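Local coordinates for putative epoxide hydrolase protein (Klebsiella pneumoniae subsp. pneumoniae, PDB 5BOV) that is a putative epoxide hydrolase of the alpha/beta hydrolase fold, to which monoacylglycerol lipase activity is tentatively assigned, at residues Lys57-Tyr69 against Ala87-Ile101. Numbering follows the deposited sequence. Where two conformers were deposited one is given.
Sequences KGYRVIVPYLRGY and AMAADIVHLMDALNI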
ATOM      1  N   LYS A  57      -6.296  22.054  -1.184  1.00 11.19           N
ATOM      2  CA  LYS A  57      -6.364  22.467   0.211  0.70 11.19           C
ATOM      3  C   LYS A  57      -4.974  22.766   0.831  1.00 11.19           C
ATOM      4  O   LYS A  57      -4.851  23.000   2.026  1.00 11.55           O
ATOM      5  CB  LYS A  57      -7.056  21.374   1.035  0.70 11.35           C
ATOM      6  CG  LYS A  57      -8.612  21.294   0.816  0.70 12.05           C
ATOM      7  CD  LYS A  57      -9.445  22.303   1.686  0.70 12.81           C
ATOM      8  CE  LYS A  57     -10.851  22.778   1.295  0.70 13.37           C
ATOM      9  NZ  LYS A  57     -11.430  23.574   2.389  0.70 13.74           N
ATOM     10  N   GLY A  58      -3.953  22.845  -0.004  1.00 11.15           N
ATOM     11  CA  GLY A  58      -2.634  23.342   0.347  1.00 11.51           C
ATOM     12  C   GLY A  58      -1.611  22.317   0.787  1.00 11.54           C
ATOM     13  O   GLY A  58      -0.540  22.701   1.269  1.00 12.64           O
ATOM     14  N   TYR A  59      -1.891  21.039   0.540  1.00 10.28           N
ATOM     15  CA  TYR A  59      -0.909  20.003   0.761  1.00 10.02           C
ATOM     16  C   TYR A  59      -0.047  19.752  -0.461  1.00  9.86           C
ATOM     17  O   TYR A  59      -0.474  19.906  -1.610  1.00  9.60           O
ATOM     18  CB  TYR A  59      -1.619  18.679   1.115  1.00  9.59           C
ATOM     19  CG  TYR A  59      -2.341  18.736   2.475  1.00 10.00           C
ATOM     20  CD1 TYR A  59      -3.627  19.215   2.596  1.00  9.84           C
ATOM     21  CD2 TYR A  59      -1.680  18.332   3.639  1.00  9.85           C
ATOM     22  CE1 TYR A  59      -4.233  19.327   3.827  1.00 10.59           C
ATOM     23  CE2 TYR A  59      -2.274  18.441   4.888  1.00 10.31           C
ATOM     24  CZ  TYR A  59      -3.544  18.904   4.986  1.00 10.81           C
ATOM     25  OH  TYR A  59      -4.172  19.025   6.213  1.00 11.99           O
ATOM     26  N   ARG A  60       1.206  19.346  -0.224  1.00  9.89           N
ATOM     27  CA  ARG A  60       2.039  18.817  -1.276  1.00 10.44           C
ATOM     28  C   ARG A  60       1.809  17.306  -1.270  1.00  9.96           C
ATOM     29  O   ARG A  60       2.171  16.670  -0.282  1.00 11.12           O
ATOM     30  CB  ARG A  60       3.497  19.115  -1.029  1.00 11.06           C
ATOM     31  CG  ARG A  60       4.330  18.631  -2.183  1.00 12.81           C
ATOM     32  CD  ARG A  60       5.770  18.445  -1.891  1.00 14.21           C
ATOM     33  NE  ARG A  60       6.566  17.901  -2.977  1.00 13.76           N
ATOM     34  CZ  ARG A  60       7.891  17.896  -2.889  1.00 14.25           C
ATOM     35  NH1 ARG A  60       8.468  18.374  -1.802  1.00 14.70           N
ATOM     36  NH2 ARG A  60       8.632  17.368  -3.840  1.00 13.88           N
ATOM     37  N   VAL A  61       1.434  16.751  -2.431  1.00  9.22           N
ATOM     38  CA  VAL A  61       1.052  15.318  -2.471  1.00  9.06           C
ATOM     39  C   VAL A  61       1.950  14.517  -3.417  1.00  9.43           C
ATOM     40  O   VAL A  61       2.126  14.838  -4.611  1.00  9.34           O
ATOM     41  CB  VAL A  61      -0.406  15.184  -2.916  1.00  9.27           C
ATOM     42  CG1 VAL A  61      -0.877  13.765  -2.708  1.00  9.10           C
ATOM     43  CG2 VAL A  61      -1.260  16.147  -2.121  1.00  9.72           C
ATOM     44  N   ILE A  62       2.544  13.461  -2.865  1.00  9.08           N
ATOM     45  CA  ILE A  62       3.394  12.519  -3.590  1.00  9.34           C
ATOM     46  C   ILE A  62       2.686  11.195  -3.696  1.00  8.22           C
ATOM     47  O   ILE A  62       2.233  10.632  -2.662  1.00  8.17           O
ATOM     48  CB  ILE A  62       4.715  12.285  -2.817  1.00 10.18           C
ATOM     49  CG1 ILE A  62       5.456  13.591  -2.478  1.00 11.88           C
ATOM     50  CG2 ILE A  62       5.605  11.299  -3.563  1.00 10.66           C
ATOM     51  CD1 ILE A  62       5.890  14.287  -3.677  1.00 12.81           C
ATOM     52  N   VAL A  63       2.559  10.686  -4.928  1.00  7.83           N
ATOM     53  CA  VAL A  63       1.866   9.393  -5.127  1.00  7.60           C
ATOM     54  C   VAL A  63       2.734   8.461  -6.001  1.00  7.57           C
ATOM     55  O   VAL A  63       2.743   8.622  -7.240  1.00  7.70           O
ATOM     56  CB  VAL A  63       0.482   9.561  -5.782  1.00  7.57           C
ATOM     57  CG1 VAL A  63      -0.312   8.282  -5.678  1.00  7.31           C
ATOM     58  CG2 VAL A  63      -0.303  10.712  -5.155  1.00  8.02           C
ATOM     59  N   PRO A  64       3.523   7.562  -5.380  1.00  7.44           N
ATOM     60  CA  PRO A  64       4.405   6.730  -6.118  1.00  7.53           C
ATOM     61  C   PRO A  64       3.865   5.404  -6.514  1.00  7.78           C
ATOM     62  O   PRO A  64       3.057   4.825  -5.781  1.00  7.58           O
ATOM     63  CB  PRO A  64       5.567   6.528  -5.128  1.00  7.67           C
ATOM     64  CG  PRO A  64       4.882   6.483  -3.781  1.00  7.64           C
ATOM     65  CD  PRO A  64       3.730   7.423  -3.908  1.00  7.41           C
ATOM     66  N   TYR A  65       4.336   4.898  -7.646  1.00  8.24           N
ATOM     67  CA  TYR A  65       4.143   3.477  -7.948  1.00  8.24           C
ATOM     68  C   TYR A  65       5.077   2.679  -7.055  1.00  8.70           C
ATOM     69  O   TYR A  65       6.301   2.949  -6.974  1.00  8.60           O
ATOM     70  CB  TYR A  65       4.472   3.143  -9.389  1.00  8.81           C
ATOM     71  CG  TYR A  65       3.552   3.656 -10.454  1.00  9.03           C
ATOM     72  CD1 TYR A  65       2.279   3.125 -10.602  1.00  9.39           C
ATOM     73  CD2 TYR A  65       3.954   4.660 -11.342  1.00  9.31           C
ATOM     74  CE1 TYR A  65       1.453   3.500 -11.661  1.00  9.21           C
ATOM     75  CE2 TYR A  65       3.115   5.112 -12.354  1.00  9.80           C
ATOM     76  CZ  TYR A  65       1.877   4.509 -12.534  1.00  9.76           C
ATOM     77  OH  TYR A  65       1.040   4.921 -13.525  1.00 10.54           O
ATOM     78  N   LEU A  66       4.563   1.669  -6.367  1.00  8.56           N
ATOM     79  CA  LEU A  66       5.410   0.738  -5.637  1.00  9.37           C
ATOM     80  C   LEU A  66       6.298  -0.116  -6.630  1.00  9.15           C
ATOM     81  O   LEU A  66       5.988  -0.212  -7.789  1.00  8.61           O
ATOM     82  CB  LEU A  66       4.569  -0.187  -4.778  1.00  9.98           C
ATOM     83  CG  LEU A  66       3.728   0.493  -3.664  1.00  9.90           C
ATOM     84  CD1 LEU A  66       2.976  -0.620  -2.943  1.00  9.99           C
ATOM     85  CD2 LEU A  66       4.583   1.266  -2.704  1.00 10.43           C
ATOM     86  N   ARG A  67       7.367  -0.709  -6.091  1.00  8.96           N
ATOM     87  CA  ARG A  67       8.126  -1.672  -6.859  1.00  9.53           C
ATOM     88  C   ARG A  67       7.155  -2.734  -7.468  1.00  9.45           C
ATOM     89  O   ARG A  67       6.210  -3.175  -6.792  1.00  8.27           O
ATOM     90  CB  ARG A  67       9.218  -2.300  -6.000  1.00  9.82           C
ATOM     91  CG  ARG A  67       8.746  -3.052  -4.743  1.00  9.90           C
ATOM     92  CD  ARG A  67       9.871  -3.900  -4.117  1.00 10.64           C
ATOM     93  NE  ARG A  67      10.972  -3.059  -3.721  1.00 11.08           N
ATOM     94  CZ  ARG A  67      12.255  -3.444  -3.608  1.00 11.70           C
ATOM     95  NH1 ARG A  67      12.596  -4.740  -3.763  1.00 11.68           N
ATOM     96  NH2 ARG A  67      13.176  -2.577  -3.323  1.00 12.33           N
ATOM     97  N   GLY A  68       7.335  -3.024  -8.737  1.00  9.82           N
ATOM     98  CA  GLY A  68       6.457  -3.925  -9.463  1.00 10.18           C
ATOM     99  C   GLY A  68       5.251  -3.288 -10.151  1.00  9.52           C
ATOM    100  O   GLY A  68       4.395  -4.000 -10.643  1.00 10.11           O
ATOM    101  N   TYR A  69       5.164  -1.960 -10.180  1.00  9.53           N
ATOM    102  CA  TYR A  69       4.035  -1.278 -10.775  1.00  9.17           C
ATOM    103  C   TYR A  69       4.441  -0.081 -11.631  1.00  9.49           C
ATOM    104  O   TYR A  69       5.382   0.670 -11.319  1.00  9.30           O
ATOM    105  CB  TYR A  69       3.064  -0.750  -9.724  1.00  8.57           C
ATOM    106  CG  TYR A  69       2.531  -1.760  -8.773  1.00  8.35           C
ATOM    107  CD1 TYR A  69       3.314  -2.239  -7.721  1.00  8.36           C
ATOM    108  CD2 TYR A  69       1.218  -2.181  -8.876  1.00  8.58           C
ATOM    109  CE1 TYR A  69       2.768  -3.145  -6.820  1.00  8.03           C
ATOM    110  CE2 TYR A  69       0.667  -3.089  -7.991  1.00  8.16           C
ATOM    111  CZ  TYR A  69       1.413  -3.498  -6.933  1.00  8.47           C
ATOM    112  OH  TYR A  69       0.848  -4.424  -6.033  1.00  9.04           O
ATOM    113  N   ALA A  87      11.302  -4.063   2.412  1.00 10.83           N
ATOM    114  CA  ALA A  87      11.921  -3.559   1.181  1.00 10.83           C
ATOM    115  C   ALA A  87      11.113  -2.382   0.646  1.00 10.72           C
ATOM    116  O   ALA A  87      11.685  -1.362   0.242  1.00 10.63           O
ATOM    117  CB  ALA A  87      12.082  -4.667   0.152  1.00 11.19           C
HETATM  118  N   MSE A  88       9.783  -2.475   0.687  1.00  9.92           N
HETATM  119  CA  MSE A  88       8.947  -1.402   0.232  1.00 10.32           C
HETATM  120  C   MSE A  88       9.015  -0.217   1.158  1.00 10.14           C
HETATM  121  O   MSE A  88       9.002   0.924   0.681  1.00 10.32           O
HETATM  122  CB  MSE A  88       7.497  -1.863   0.058  1.00 10.16           C
HETATM  123  CG  MSE A  88       7.471  -3.006  -0.976  1.00 11.54           C
HETATM  124 SE   MSE A  88       5.618  -3.526  -1.285  0.75 13.19          SE
HETATM  125  CE  MSE A  88       5.999  -5.348  -1.971  1.00 11.64           C
ATOM    126  N   ALA A  89       9.072  -0.445   2.477  1.00 10.42           N
ATOM    127  CA  ALA A  89       9.255   0.643   3.417  1.00 10.45           C
ATOM    128  C   ALA A  89      10.575   1.382   3.154  1.00 10.83           C
ATOM    129  O   ALA A  89      10.615   2.630   3.097  1.00 10.31           O
ATOM    130  CB  ALA A  89       9.191   0.119   4.838  1.00 11.10           C
ATOM    131  N   ALA A  90      11.650   0.612   2.940  1.00 11.15           N
ATOM    132  CA  ALA A  90      12.946   1.225   2.618  1.00 12.04           C
ATOM    133  C   ALA A  90      12.861   2.068   1.353  1.00 11.72           C
ATOM    134  O   ALA A  90      13.440   3.169   1.310  1.00 12.25           O
ATOM    135  CB  ALA A  90      14.014   0.157   2.479  1.00 12.20           C
ATOM    136  N   ASP A  91      12.099   1.593   0.331  1.00 11.33           N
ATOM    137  CA  ASP A  91      11.934   2.309  -0.917  1.00 11.04           C
ATOM    138  C   ASP A  91      11.326   3.731  -0.619  1.00 10.76           C
ATOM    139  O   ASP A  91      11.729   4.754  -1.197  1.00 10.23           O
ATOM    140  CB  ASP A  91      10.961   1.643  -1.865  1.00 10.98           C
ATOM    141  CG  ASP A  91      11.416   0.289  -2.421  1.00 11.09           C
ATOM    142  OD1 ASP A  91      12.673   0.092  -2.547  1.00 12.04           O
ATOM    143  OD2 ASP A  91      10.512  -0.481  -2.802  1.00 11.01           O
ATOM    144  N   ILE A  92      10.343   3.766   0.263  1.00 10.67           N
ATOM    145  CA  ILE A  92       9.689   5.023   0.570  1.00 10.97           C
ATOM    146  C   ILE A  92      10.583   5.993   1.298  1.00 11.45           C
ATOM    147  O   ILE A  92      10.576   7.217   1.059  1.00 12.05           O
ATOM    148  CB  ILE A  92       8.294   4.807   1.275  1.00 11.18           C
ATOM    149  CG1 ILE A  92       7.363   4.010   0.362  1.00 11.47           C
ATOM    150  CG2 ILE A  92       7.680   6.129   1.712  1.00 11.14           C
ATOM    151  CD1 ILE A  92       7.247   4.466  -1.098  1.00 11.91           C
ATOM    152  N   VAL A  93      11.392   5.480   2.222  1.00 11.64           N
ATOM    153  CA  VAL A  93      12.346   6.305   2.937  1.00 12.61           C
ATOM    154  C   VAL A  93      13.404   6.848   1.922  1.00 11.96           C
ATOM    155  O   VAL A  93      13.746   8.027   1.983  1.00 12.46           O
ATOM    156  CB  VAL A  93      13.051   5.594   4.099  1.00 13.39           C
ATOM    157  CG1 VAL A  93      14.148   6.465   4.720  1.00 15.07           C
ATOM    158  CG2 VAL A  93      12.030   5.245   5.129  1.00 13.55           C
ATOM    159  N   HIS A  94      13.892   5.994   1.014  1.00 11.94           N
ATOM    160  CA  HIS A  94      14.809   6.476  -0.021  1.00 12.34           C
ATOM    161  C   HIS A  94      14.149   7.531  -0.907  1.00 12.01           C
ATOM    162  O   HIS A  94      14.809   8.531  -1.312  1.00 11.79           O
ATOM    163  CB  HIS A  94      15.263   5.315  -0.907  1.00 13.34           C
ATOM    164  CG  HIS A  94      16.225   4.404  -0.233  1.00 15.28           C
ATOM    165  ND1 HIS A  94      17.406   4.829   0.352  1.00 17.98           N
ATOM    166  CD2 HIS A  94      16.225   3.056  -0.153  1.00 16.52           C
ATOM    167  CE1 HIS A  94      18.039   3.767   0.844  1.00 18.51           C
ATOM    168  NE2 HIS A  94      17.345   2.687   0.554  1.00 17.37           N
ATOM    169  N   LEU A  95      12.856   7.373  -1.199  1.00 11.02           N
ATOM    170  CA  LEU A  95      12.135   8.420  -1.991  1.00 10.82           C
ATOM    171  C   LEU A  95      12.078   9.715  -1.216  1.00 10.56           C
ATOM    172  O   LEU A  95      12.300  10.811  -1.792  1.00 10.32           O
ATOM    173  CB  LEU A  95      10.695   7.935  -2.302  1.00 10.80           C
ATOM    174  CG  LEU A  95       9.796   8.868  -3.046  1.00 11.10           C
ATOM    175  CD1 LEU A  95      10.341   9.183  -4.434  1.00 11.28           C
ATOM    176  CD2 LEU A  95       8.376   8.293  -3.130  1.00 10.50           C
HETATM  177  N   MSE A  96      11.765   9.643   0.078  1.00 10.43           N
HETATM  178  CA  MSE A  96      11.679  10.851   0.932  1.00 10.94           C
HETATM  179  C   MSE A  96      13.017  11.540   0.934  1.00 11.81           C
HETATM  180  O   MSE A  96      13.118  12.781   0.731  1.00 11.47           O
HETATM  181  CB  MSE A  96      11.212  10.486   2.347  1.00 11.00           C
HETATM  182  CG  MSE A  96       9.693  10.197   2.352  1.00 10.77           C
HETATM  183 SE   MSE A  96       9.225   9.584   4.163  0.75 11.43          SE
HETATM  184  CE  MSE A  96       9.200  11.354   4.864  1.00 11.89           C
ATOM    185  N   ASP A  97      14.075  10.765   1.171  1.00 12.48           N
ATOM    186  CA  ASP A  97      15.398  11.329   1.110  1.00 13.29           C
ATOM    187  C   ASP A  97      15.732  11.999  -0.245  1.00 13.50           C
ATOM    188  O   ASP A  97      16.290  13.141  -0.277  1.00 13.38           O
ATOM    189  CB  ASP A  97      16.496  10.316   1.419  1.00 14.79           C
ATOM    190  CG  ASP A  97      16.441   9.774   2.842  1.00 16.32           C
ATOM    191  OD1 ASP A  97      15.863  10.429   3.747  1.00 16.96           O
ATOM    192  OD2 ASP A  97      17.083   8.701   3.057  1.00 18.88           O
ATOM    193  N   ALA A  98      15.411  11.331  -1.343  1.00 12.81           N
ATOM    194  CA  ALA A  98      15.727  11.839  -2.651  1.00 13.16           C
ATOM    195  C   ALA A  98      14.982  13.153  -2.956  1.00 13.23           C
ATOM    196  O   ALA A  98      15.451  14.032  -3.705  1.00 15.00           O
ATOM    197  CB  ALA A  98      15.438  10.801  -3.735  1.00 12.89           C
ATOM    198  N   LEU A  99      13.771  13.286  -2.413  1.00 12.65           N
ATOM    199  CA  LEU A  99      12.965  14.494  -2.513  1.00 13.23           C
ATOM    200  C   LEU A  99      13.253  15.558  -1.461  1.00 14.18           C
ATOM    201  O   LEU A  99      12.599  16.597  -1.444  1.00 14.32           O
ATOM    202  CB  LEU A  99      11.444  14.148  -2.479  1.00 12.40           C
ATOM    203  CG  LEU A  99      10.932  13.270  -3.657  1.00 12.96           C
ATOM    204  CD1 LEU A  99       9.495  12.791  -3.398  1.00 12.78           C
ATOM    205  CD2 LEU A  99      11.005  14.051  -4.983  1.00 13.60           C
ATOM    206  N   ASN A 100      14.163  15.284  -0.555  1.00 15.40           N
ATOM    207  CA  ASN A 100      14.460  16.192   0.553  1.00 16.87           C
ATOM    208  C   ASN A 100      13.266  16.473   1.458  1.00 15.90           C
ATOM    209  O   ASN A 100      13.052  17.598   1.946  1.00 16.31           O
ATOM    210  CB  ASN A 100      15.122  17.506   0.070  1.00 19.24           C
ATOM    211  CG  ASN A 100      16.433  17.247  -0.606  1.00 22.34           C
ATOM    212  OD1 ASN A 100      17.260  16.503  -0.080  1.00 27.22           O
ATOM    213  ND2 ASN A 100      16.592  17.739  -1.826  1.00 25.87           N
ATOM    214  N   ILE A 101      12.517  15.408   1.732  1.00 14.35           N
ATOM    215  CA  ILE A 101      11.322  15.499   2.560  1.00 15.12           C
ATOM    216  C   ILE A 101      11.736  14.891   3.897  1.00 15.78           C
ATOM    217  O   ILE A 101      11.894  13.667   3.982  1.00 15.23           O
ATOM    218  CB  ILE A 101      10.117  14.773   1.927  1.00 13.87           C
ATOM    219  CG1 ILE A 101       9.617  15.519   0.660  1.00 13.78           C
ATOM    220  CG2 ILE A 101       8.957  14.717   2.934  1.00 13.48           C
ATOM    221  CD1 ILE A 101       8.535  14.745  -0.107  1.00 13.10           C
TER
HETATM  222  O   HOH W   1      11.499  17.843  -3.580  1.00 16.24           O
HETATM  223  O   HOH W   2      10.988  18.756  -0.477  1.00 18.24           O
HETATM  224  O   HOH W   3       8.044   0.314  -3.432  1.00 10.53           O
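Arg67 meets Asp91 in a side-on salt bridge that pins the loop after strand 59-64 to helix 87-98. Arg67 CB lies 3.9 Å from Asp91 OD2. Arg67 CG and CD each lie 3.7 Å from Asp91 OD2, and Arg67 CG also comes within 4.0 Å of Met88 CG, the two side chains crossing obliquely. The bend at chi3 (61°) brings the NE/NH2 edge alongside the carboxylate, the two planes only 16° apart. Arg67 NE donates to Asp91 OD2 at 2.8 Å and Arg67 NH2 to Asp91 OD1 at the same length, both bonds nearly straight and each using a syn lone pair. Ala87 CB sits over the centre of one guanidinium face, while Arg67 NH1 hydrogen-bonds to Asn82 O. Water 3 joins Asp91 OD2 to Arg67 N, giving that oxygen a second donor.

The middle of the contact is apolar. Pro64 CB lies 3.9 Å from Leu95 CD2, and Ile92 CD1 comes up to Pro64 CG. Ile62 CD1 meets Leu99 CD1 tip to tip at 3.9 Å. At the far end Arg60, extended and salt-bridged to Asp25, lays a guanidinium face against Ile101 CD1; two waters link its NH1 and NH2 to Leu99 O.

Helix 85-98 packs on one face of the central sheet, as in alpha/beta hydrolases, at 138° to strand 59-64. Strand 59-74 lies between parallel strand 32-37 and antiparallel strand 19-26; helix 111-122 packs against Met88.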